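Local coordinates for phosphoribosylaminoimidazole-succinocarboxamide synthase (Pyrococcus horikoshii, PDB 4O7Y), which catalyses the ATP-dependent joining of L-aspartate to the carboxylate of 5-amino-1-(5-phosphoribosyl)imidazole-4-carboxylate, a step of de novo purine biosynthesis, at residues I169-F174 against C197-A202. Sequence-based numbering, arbitrary orientation.
With C5P (cytidine-5'-monophosphate), chain B.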
loop_
_atom_site.group_PDB
_atom_site.type_symbol
_atom_site.label_atom_id
_atom_site.label_comp_id
_atom_site.label_asym_id
_atom_site.label_seq_id
_atom_site.Cartn_x
_atom_site.Cartn_y
_atom_site.Cartn_z
ATOM N N ILE A 169 -16.822 -19.715 -14.848
ATOM C CA ILE A 169 -16.715 -18.688 -13.800
ATOM C C ILE A 169 -15.370 -17.977 -13.868
ATOM O O ILE A 169 -14.323 -18.623 -13.906
ATOM C CB ILE A 169 -16.894 -19.314 -12.397
ATOM C CG1 ILE A 169 -18.255 -20.025 -12.315
ATOM C CG2 ILE A 169 -16.706 -18.251 -11.298
ATOM C CD1 ILE A 169 -18.321 -21.183 -11.339
ATOM N N ILE A 170 -15.408 -16.645 -13.904
ATOM C CA ILE A 170 -14.205 -15.823 -13.820
ATOM C C ILE A 170 -13.884 -15.560 -12.344
ATOM O O ILE A 170 -14.707 -15.015 -11.611
ATOM C CB ILE A 170 -14.355 -14.479 -14.567
ATOM C CG1 ILE A 170 -14.751 -14.742 -16.033
ATOM C CG2 ILE A 170 -13.036 -13.709 -14.556
ATOM C CD1 ILE A 170 -15.510 -13.594 -16.669
ATOM N N LEU A 171 -12.696 -15.966 -11.924
ATOM C CA LEU A 171 -12.180 -15.591 -10.616
ATOM C C LEU A 171 -11.653 -14.169 -10.690
ATOM O O LEU A 171 -10.545 -13.915 -11.175
ATOM C CB LEU A 171 -11.103 -16.567 -10.159
ATOM C CG LEU A 171 -10.515 -16.259 -8.771
ATOM C CD1 LEU A 171 -11.598 -16.290 -7.711
ATOM C CD2 LEU A 171 -9.410 -17.270 -8.486
ATOM N N VAL A 172 -12.478 -13.227 -10.251
ATOM C CA VAL A 172 -12.193 -11.806 -10.429
ATOM C C VAL A 172 -11.112 -11.362 -9.414
ATOM O O VAL A 172 -10.109 -10.759 -9.780
ATOM C CB VAL A 172 -13.504 -10.992 -10.312
ATOM C CG1 VAL A 172 -13.243 -9.530 -9.929
ATOM C CG2 VAL A 172 -14.319 -11.106 -11.608
ATOM N N ASP A 173 -11.315 -11.707 -8.140
ATOM C CA ASP A 173 -10.312 -11.450 -7.083
ATOM C C ASP A 173 -10.680 -12.311 -5.878
ATOM O O ASP A 173 -11.712 -12.977 -5.906
ATOM C CB ASP A 173 -10.190 -9.946 -6.724
ATOM C CG ASP A 173 -11.528 -9.311 -6.200
ATOM O OD1 ASP A 173 -12.339 -9.967 -5.519
ATOM O OD2 ASP A 173 -11.769 -8.128 -6.468
ATOM N N PHE A 174 -9.848 -12.335 -4.837
ATOM C CA PHE A 174 -10.201 -13.067 -3.622
ATOM C C PHE A 174 -9.246 -12.732 -2.495
ATOM O O PHE A 174 -8.159 -12.202 -2.715
ATOM C CB PHE A 174 -10.225 -14.601 -3.844
ATOM C CG PHE A 174 -8.900 -15.179 -4.268
ATOM C CD1 PHE A 174 -8.069 -15.806 -3.344
ATOM C CD2 PHE A 174 -8.478 -15.102 -5.595
ATOM C CE1 PHE A 174 -6.842 -16.334 -3.724
ATOM C CE2 PHE A 174 -7.253 -15.646 -5.986
ATOM C CZ PHE A 174 -6.421 -16.260 -5.042
ATOM N N CYS A 197 -14.474 -14.165 -2.145
ATOM C CA CYS A 197 -14.036 -14.122 -3.544
ATOM C C CYS A 197 -15.016 -13.308 -4.361
ATOM O O CYS A 197 -16.179 -13.174 -3.996
ATOM C CB CYS A 197 -13.971 -15.523 -4.162
ATOM S SG CYS A 197 -13.013 -16.777 -3.273
ATOM N N ARG A 198 -14.550 -12.757 -5.472
ATOM C CA ARG A 198 -15.483 -12.312 -6.501
ATOM C C ARG A 198 -15.506 -13.328 -7.623
ATOM O O ARG A 198 -14.452 -13.673 -8.155
ATOM C CB ARG A 198 -15.136 -10.931 -7.037
ATOM C CG ARG A 198 -15.589 -9.806 -6.106
ATOM C CD ARG A 198 -15.356 -8.435 -6.707
ATOM N NE ARG A 198 -15.858 -7.413 -5.785
ATOM C CZ ARG A 198 -15.116 -6.744 -4.912
ATOM N NH1 ARG A 198 -13.799 -6.913 -4.853
ATOM N NH2 ARG A 198 -15.686 -5.860 -4.116
ATOM N N PHE A 199 -16.719 -13.780 -7.962
ATOM C CA PHE A 199 -16.998 -14.789 -8.986
ATOM C C PHE A 199 -18.007 -14.193 -9.973
ATOM O O PHE A 199 -19.103 -13.773 -9.570
ATOM C CB PHE A 199 -17.683 -16.025 -8.392
ATOM C CG PHE A 199 -16.870 -16.811 -7.393
ATOM C CD1 PHE A 199 -15.528 -17.154 -7.629
ATOM C CD2 PHE A 199 -17.482 -17.281 -6.221
ATOM C CE1 PHE A 199 -14.820 -17.920 -6.706
ATOM C CE2 PHE A 199 -16.770 -18.061 -5.306
ATOM C CZ PHE A 199 -15.439 -18.385 -5.552
ATOM N N TRP A 200 -17.625 -14.126 -11.243
ATOM C CA TRP A 200 -18.497 -13.608 -12.308
ATOM C C TRP A 200 -18.830 -14.684 -13.280
ATOM O O TRP A 200 -17.991 -15.527 -13.604
ATOM C CB TRP A 200 -17.812 -12.491 -13.074
ATOM C CG TRP A 200 -17.713 -11.189 -12.353
ATOM C CD1 TRP A 200 -18.096 -10.899 -11.027
ATOM C CD2 TRP A 200 -17.166 -9.942 -12.881
ATOM N NE1 TRP A 200 -17.844 -9.591 -10.722
ATOM C CE2 TRP A 200 -17.268 -8.957 -11.797
ATOM C CE3 TRP A 200 -16.602 -9.557 -14.098
ATOM C CZ2 TRP A 200 -16.818 -7.658 -11.949
ATOM C CZ3 TRP A 200 -16.167 -8.230 -14.236
ATOM C CH2 TRP A 200 -16.266 -7.314 -13.185
ATOM N N ASP A 201 -20.067 -14.679 -13.770
ATOM C CA ASP A 201 -20.409 -15.595 -14.847
ATOM C C ASP A 201 -19.578 -15.217 -16.075
ATOM O O ASP A 201 -19.487 -14.033 -16.414
ATOM C CB ASP A 201 -21.891 -15.553 -15.200
ATOM C CG ASP A 201 -22.204 -16.431 -16.402
ATOM O OD1 ASP A 201 -22.088 -17.660 -16.280
ATOM O OD2 ASP A 201 -22.488 -15.887 -17.476
ATOM N N ALA A 202 -18.963 -16.219 -16.709
ATOM C CA ALA A 202 -18.143 -15.994 -17.911
ATOM C C ALA A 202 -18.939 -15.326 -19.038
ATOM O O ALA A 202 -18.458 -14.365 -19.634
ATOM C CB ALA A 202 -17.493 -17.284 -18.395
HETATM O O3P C5P B . -10.460 -4.717 -1.644
HETATM P P C5P B . -11.891 -5.104 -2.033
HETATM O O1P C5P B . -12.937 -4.628 -1.069
HETATM O O2P C5P B . -12.180 -4.802 -3.486
HETATM O "O5'" C5P B . -12.016 -6.675 -1.919
HETATM C "C5'" C5P B . -11.081 -7.552 -2.606
HETATM C "C4'" C5P B . -11.512 -9.021 -2.473
HETATM O "O4'" C5P B . -11.142 -9.469 -1.168
HETATM C "C3'" C5P B . -13.030 -9.274 -2.575
HETATM O "O3'" C5P B . -13.255 -10.576 -3.131
HETATM C "C2'" C5P B . -13.525 -9.275 -1.147
HETATM O "O2'" C5P B . -14.687 -10.106 -0.987
HETATM C "C1'" C5P B . -12.314 -9.840 -0.418
HETATM N N1 C5P B . -12.198 -9.348 0.963
HETATM C C2 C5P B . -12.550 -10.203 2.059
HETATM N N3 C5P B . -12.440 -9.748 3.336
HETATM C C4 C5P B . -11.991 -8.493 3.566
HETATM C C5 C5P B . -11.656 -7.627 2.513
HETATM C C6 C5P B . -11.761 -8.082 1.200
HETATM O O2 C5P B . -12.952 -11.365 1.851
HETATM N N4 C5P B . -11.882 -8.047 4.840
#
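I169 CG2 lies 3.8 Å from F199 CB, where strands 169-180 and 197-201 pair antiparallel, with a beta bulge at V172 and D173. I227 of helix 220-232 touches both side chains. I170 and W200 form a hydrogen-bonded pair: I170 N gives a bond of 2.8 Å to W200 O, and W200 N returns one to I170 O. L171 is back on the side of I169. Its CD1 meets F199 CE1 at 3.7 Å, and helix 143-165 packs against both residues. In the bulge V172 N bonds to R198 O, while R198 N bonds to D173 O. With chi1 at 157°, V172 CG2 stands anti to the carbonyl carbon, over one face of the W200 indole and 3.5 Å from the centroid of its five-membered ring. This end of the pair lines the pocket holding cytidine-5'-monophosphate, consistent with a site for the substrate's phosphoribosyl group. D173 OD1 accepts a bond of 2.6 Å from the ligand O3'. D173 OD2 takes R198 NH1 on its syn lone pair at 2.9 Å; in this salt bridge the carboxylate and guanidinium planes are turned 72° apart. The same NH1 bonds to the phosphate oxygen O2P, and D211 holds R198 NE. A leucine in place of R198 would probably cost D173 and the phosphate the NH1 that joins them, and D211 its mate, though R93 and R214 also bond the ligand. At F174 the side chains return to the L171 side, and F174 CB rests 3.6 Å from C197 SG.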